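Local coordinates for protein coenzyme A transferase (Yersinia pestis, PDB 3QLI) that probably transfers coenzyme A from an acyl-CoA thioester to a free carboxylic acid such as acetate, at residues S149-H154 / I194-V199; D365-A370 / S378-P383. All coordinates share one frame; numbering follows the deposited sequence.

Contact 1: S149-H154 / I194-V199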
# COMPACT_ATOMS: atom_id res chain seq x y z
N SER A 149 -32.78 -10.73 -2.61
CA SER A 149 -33.62 -11.68 -3.30
C SER A 149 -34.76 -12.05 -2.37
O SER A 149 -34.71 -11.75 -1.17
CB SER A 149 -32.81 -12.93 -3.67
OG SER A 149 -32.31 -13.54 -2.49
N PRO A 150 -35.81 -12.69 -2.92
CA PRO A 150 -36.95 -13.09 -2.09
C PRO A 150 -36.54 -14.06 -0.98
O PRO A 150 -35.60 -14.84 -1.15
CB PRO A 150 -37.87 -13.79 -3.10
CG PRO A 150 -37.55 -13.14 -4.40
CD PRO A 150 -36.05 -12.93 -4.35
N MET A 151 -37.24 -14.01 0.14
CA MET A 151 -36.99 -14.91 1.26
C MET A 151 -37.20 -16.35 0.81
O MET A 151 -38.17 -16.64 0.12
CB MET A 151 -37.93 -14.59 2.41
CG MET A 151 -37.60 -15.36 3.67
SD MET A 151 -38.69 -15.05 5.06
CE MET A 151 -40.14 -15.96 4.53
N ASP A 152 -36.29 -17.25 1.19
CA ASP A 152 -36.45 -18.66 0.84
C ASP A 152 -37.23 -19.40 1.92
O ASP A 152 -37.62 -18.81 2.92
CB ASP A 152 -35.10 -19.34 0.57
CG ASP A 152 -34.21 -19.43 1.81
OD1 ASP A 152 -34.75 -19.39 2.94
OD2 ASP A 152 -32.97 -19.55 1.65
N CYS A 153 -37.45 -20.70 1.74
CA CYS A 153 -38.30 -21.44 2.68
C CYS A 153 -37.65 -21.63 4.05
O CYS A 153 -38.29 -22.13 4.98
CB CYS A 153 -38.71 -22.80 2.11
SG CYS A 153 -37.32 -23.96 1.94
N HIS A 154 -36.39 -21.23 4.19
CA HIS A 154 -35.71 -21.32 5.49
C HIS A 154 -35.64 -19.96 6.19
O HIS A 154 -35.07 -19.85 7.26
CB HIS A 154 -34.30 -21.90 5.33
CG HIS A 154 -34.27 -23.25 4.69
ND1 HIS A 154 -34.49 -24.41 5.41
CD2 HIS A 154 -34.09 -23.63 3.41
CE1 HIS A 154 -34.42 -25.45 4.59
NE2 HIS A 154 -34.17 -25.00 3.37
N ILE A 194 -28.97 -13.66 4.70
CA ILE A 194 -29.34 -13.06 5.98
C ILE A 194 -30.70 -13.56 6.41
O ILE A 194 -31.66 -13.45 5.65
CB ILE A 194 -29.45 -11.52 5.90
CG1 ILE A 194 -28.38 -10.92 5.00
CG2 ILE A 194 -29.46 -10.92 7.32
CD1 ILE A 194 -26.99 -11.08 5.51
N HIS A 195 -30.80 -14.06 7.64
CA HIS A 195 -32.06 -14.59 8.13
C HIS A 195 -33.06 -13.48 8.47
O HIS A 195 -32.67 -12.40 8.91
CB HIS A 195 -31.82 -15.46 9.36
CG HIS A 195 -33.01 -16.27 9.75
ND1 HIS A 195 -33.82 -15.94 10.82
CD2 HIS A 195 -33.55 -17.39 9.20
CE1 HIS A 195 -34.79 -16.84 10.92
NE2 HIS A 195 -34.65 -17.72 9.95
N ILE A 196 -34.35 -13.75 8.29
CA ILE A 196 -35.38 -12.75 8.57
C ILE A 196 -35.32 -12.23 10.02
O ILE A 196 -35.68 -11.08 10.29
CB ILE A 196 -36.80 -13.30 8.22
CG1 ILE A 196 -37.86 -12.22 8.44
CG2 ILE A 196 -37.10 -14.53 9.05
CD1 ILE A 196 -39.19 -12.54 7.81
N SER A 197 -34.83 -13.06 10.93
CA SER A 197 -34.71 -12.64 12.32
C SER A 197 -33.71 -11.50 12.49
O SER A 197 -33.67 -10.85 13.53
CB SER A 197 -34.34 -13.82 13.23
OG SER A 197 -33.05 -14.32 12.92
N GLU A 198 -32.90 -11.25 11.46
CA GLU A 198 -31.88 -10.20 11.47
C GLU A 198 -32.30 -8.97 10.67
O GLU A 198 -31.52 -8.05 10.51
CB GLU A 198 -30.58 -10.73 10.86
CG GLU A 198 -29.57 -11.17 11.89
CD GLU A 198 -29.80 -12.58 12.37
OE1 GLU A 198 -29.52 -13.52 11.58
OE2 GLU A 198 -30.25 -12.76 13.52
N VAL A 199 -33.52 -8.99 10.16
CA VAL A 199 -34.04 -7.94 9.30
C VAL A 199 -35.07 -7.14 10.10
O VAL A 199 -35.90 -7.72 10.81
CB VAL A 199 -34.67 -8.55 8.04
CG1 VAL A 199 -35.42 -7.51 7.22
CG2 VAL A 199 -33.59 -9.26 7.19
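Met151 and Ile196 supply the apolar half of this junction, where a loop meets the end of a short strand. The thioether sulfur does the touching: SD of Met151 lies 3.8 Å from CD1 of Ile196 and 4.1 Å from its CB, the two chains crossing at a slant. Met151 runs out extended as far as its sulfur and bends only at the last torsion (chi3 75°). With chi1 (-176°) and chi2 both extended, the CG1 branch of Ile196 carries CD1 to the sulfur. Phe157 touches both side chains, and residues of helix 18-25 add to the cluster: Ile18 and Tyr22 on Met151, Leu21 and Lys25 on Ile196.

The setting is a small antiparallel pair of strands, 156-158 and 193-195, whose connection runs through helix 166-172 and strand 175-180 of the N-terminal domain; residues 149-154 lead into the first strand of the pair, and a 3-10 turn, 196-198, follows the second.

Polar groups occupy the more exposed side. The carbonyl O of His154 sits at the edge of the His195 ring, near its plane and 3.5 Å from NE2. Across the ring, ND1 of His195 shares a hydrogen bond with OG of Ser197 (2.8 Å), which steadies the ring's rotation. Asp152 shapes the loop through an Asx turn, its OD1 accepting from the backbone N of His154 at 2.8 Å and also from that of Tyr156.

Contact 2: D365-A370 / S378-P383; sequences DFVRGA and SIIATP
Val367 meets Ser378 and Ile380 where helix 365-370 lies against strand 378-381, and nearly everything exchanged between them is van der Waals contact. In the apolar part, CG2 of Val367 reaches CD1 of Ile380 at 3.9 Å, with the two side chains crossing at about a right angle. The valine turns CG1 anti to its own backbone N (chi1 169°), leaving CG2 as the branch that serves both strand residues. One turn on, Ala370 points its methyl at the strand, and CB of Ala370 stands 3.8 Å from the backbone N of Ser378.

Ser378 brings a hydroxyl to this interface, and no hydrogen bond crosses from it to the helix. Its OG nestles instead against hydrocarbon, 3.5 Å from CA of Val367 and 3.6 Å from CG2 of the same residue. Small side chains at Ala370 and Ser378 let the backbones come close: CA of Val367 and CA of Ser378 are 5.1 Å apart. On the strand, Ser378 N bonds to ND1 of His410, and the backbone of Ile380 pairs with Tyr411 and Val413.

The segment axes approach to 7.9 Å with their directions 141° apart, so the chain leaves the helix and nearly reverses into the strand. Strand 332-337, helix 363-372 and the adjacent parallel strand 377-381 form a beta-alpha-beta crossover of a Rossmann-like domain, with short strands 340-342 and 347-348 inserted before the helix; it lies close to residues of both coenzyme A sites, Phe366 near Glu264, which binds one CoA covalently, and Ile380 near Gln363, which binds the other.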
# COMPACT_ATOMS: atom_id res chain seq x y z
N ASP A 365 -4.82 -2.94 -4.24
CA ASP A 365 -4.88 -4.22 -3.53
C ASP A 365 -4.46 -5.36 -4.46
O ASP A 365 -3.72 -6.25 -4.07
CB ASP A 365 -6.30 -4.52 -3.04
CG ASP A 365 -6.83 -3.46 -2.10
OD1 ASP A 365 -6.01 -2.87 -1.37
OD2 ASP A 365 -8.05 -3.22 -2.11
N PHE A 366 -4.95 -5.31 -5.69
CA PHE A 366 -4.67 -6.39 -6.64
C PHE A 366 -3.31 -6.23 -7.32
O PHE A 366 -2.68 -7.21 -7.69
CB PHE A 366 -5.83 -6.52 -7.64
CG PHE A 366 -6.94 -7.41 -7.13
CD1 PHE A 366 -6.85 -8.79 -7.29
CD2 PHE A 366 -8.00 -6.89 -6.40
CE1 PHE A 366 -7.83 -9.62 -6.78
CE2 PHE A 366 -8.99 -7.73 -5.89
CZ PHE A 366 -8.90 -9.09 -6.08
N VAL A 367 -2.86 -4.99 -7.49
CA VAL A 367 -1.49 -4.75 -7.96
C VAL A 367 -0.51 -5.42 -6.99
O VAL A 367 0.41 -6.14 -7.39
CB VAL A 367 -1.19 -3.22 -8.07
CG1 VAL A 367 0.31 -2.97 -8.28
CG2 VAL A 367 -2.01 -2.59 -9.19
N ARG A 368 -0.73 -5.19 -5.69
CA ARG A 368 0.12 -5.79 -4.66
C ARG A 368 -0.05 -7.30 -4.56
O ARG A 368 0.92 -8.05 -4.46
CB ARG A 368 -0.22 -5.17 -3.30
CG ARG A 368 0.12 -3.69 -3.16
CD ARG A 368 -0.58 -3.12 -1.89
NE ARG A 368 -0.01 -1.87 -1.42
CZ ARG A 368 -0.63 -1.03 -0.58
NH1 ARG A 368 -1.85 -1.32 -0.15
NH2 ARG A 368 -0.03 0.09 -0.17
N GLY A 369 -1.30 -7.75 -4.54
CA GLY A 369 -1.58 -9.17 -4.38
C GLY A 369 -1.10 -10.00 -5.55
O GLY A 369 -0.53 -11.08 -5.35
N ALA A 370 -1.30 -9.51 -6.77
CA ALA A 370 -0.87 -10.26 -7.96
C ALA A 370 0.65 -10.42 -7.98
O ALA A 370 1.16 -11.48 -8.29
CB ALA A 370 -1.37 -9.60 -9.25
N SER A 378 0.72 -8.40 -12.22
CA SER A 378 -0.22 -7.28 -12.22
C SER A 378 -0.04 -6.47 -13.51
O SER A 378 1.08 -6.08 -13.85
CB SER A 378 0.01 -6.36 -11.02
OG SER A 378 -0.52 -5.07 -11.28
N ILE A 379 -1.13 -6.24 -14.22
CA ILE A 379 -1.11 -5.50 -15.47
C ILE A 379 -1.98 -4.26 -15.33
O ILE A 379 -3.12 -4.33 -14.85
CB ILE A 379 -1.67 -6.35 -16.64
CG1 ILE A 379 -0.76 -7.56 -16.88
CG2 ILE A 379 -1.81 -5.50 -17.90
CD1 ILE A 379 -1.43 -8.71 -17.62
N ILE A 380 -1.44 -3.11 -15.72
CA ILE A 380 -2.24 -1.89 -15.78
C ILE A 380 -2.14 -1.42 -17.23
O ILE A 380 -1.04 -1.26 -17.75
CB ILE A 380 -1.73 -0.83 -14.82
CG1 ILE A 380 -1.99 -1.27 -13.36
CG2 ILE A 380 -2.39 0.51 -15.12
CD1 ILE A 380 -1.35 -0.36 -12.30
N ALA A 381 -3.28 -1.22 -17.87
CA ALA A 381 -3.29 -0.99 -19.31
C ALA A 381 -4.02 0.30 -19.65
O ALA A 381 -4.99 0.67 -18.98
CB ALA A 381 -3.96 -2.16 -20.03
N THR A 382 -3.57 0.97 -20.71
CA THR A 382 -4.31 2.11 -21.24
C THR A 382 -3.96 2.29 -22.71
O THR A 382 -2.83 1.99 -23.11
CB THR A 382 -3.96 3.43 -20.51
OG1 THR A 382 -4.63 4.53 -21.14
CG2 THR A 382 -2.46 3.68 -20.56
N PRO A 383 -4.92 2.78 -23.52
CA PRO A 383 -4.55 3.27 -24.86
C PRO A 383 -3.52 4.38 -24.66
O PRO A 383 -3.57 5.06 -23.63
CB PRO A 383 -5.85 3.89 -25.39
CG PRO A 383 -6.94 3.45 -24.46
CD PRO A 383 -6.32 3.06 -23.16

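The comparison illustrates how place in the fold sets chemistry. Contact 2 belongs to the interior of the C-terminal domain: all its touching residues are buried, and a helix and a strand of one crossover meet through small and branched side chains. Contact 1 lies farther from the centre of the chain, only partly buried, in the N-terminal domain, where a loop joins the end of a peripheral strand and mixes a small apolar patch with imidazole and carbonyl groups. They share no secondary-structure element; their centres are about 38 Å apart, on opposite sides of the chain's centre. Contact 2 borders residues that bind coenzyme A, whereas contact 1 is remote from those sites.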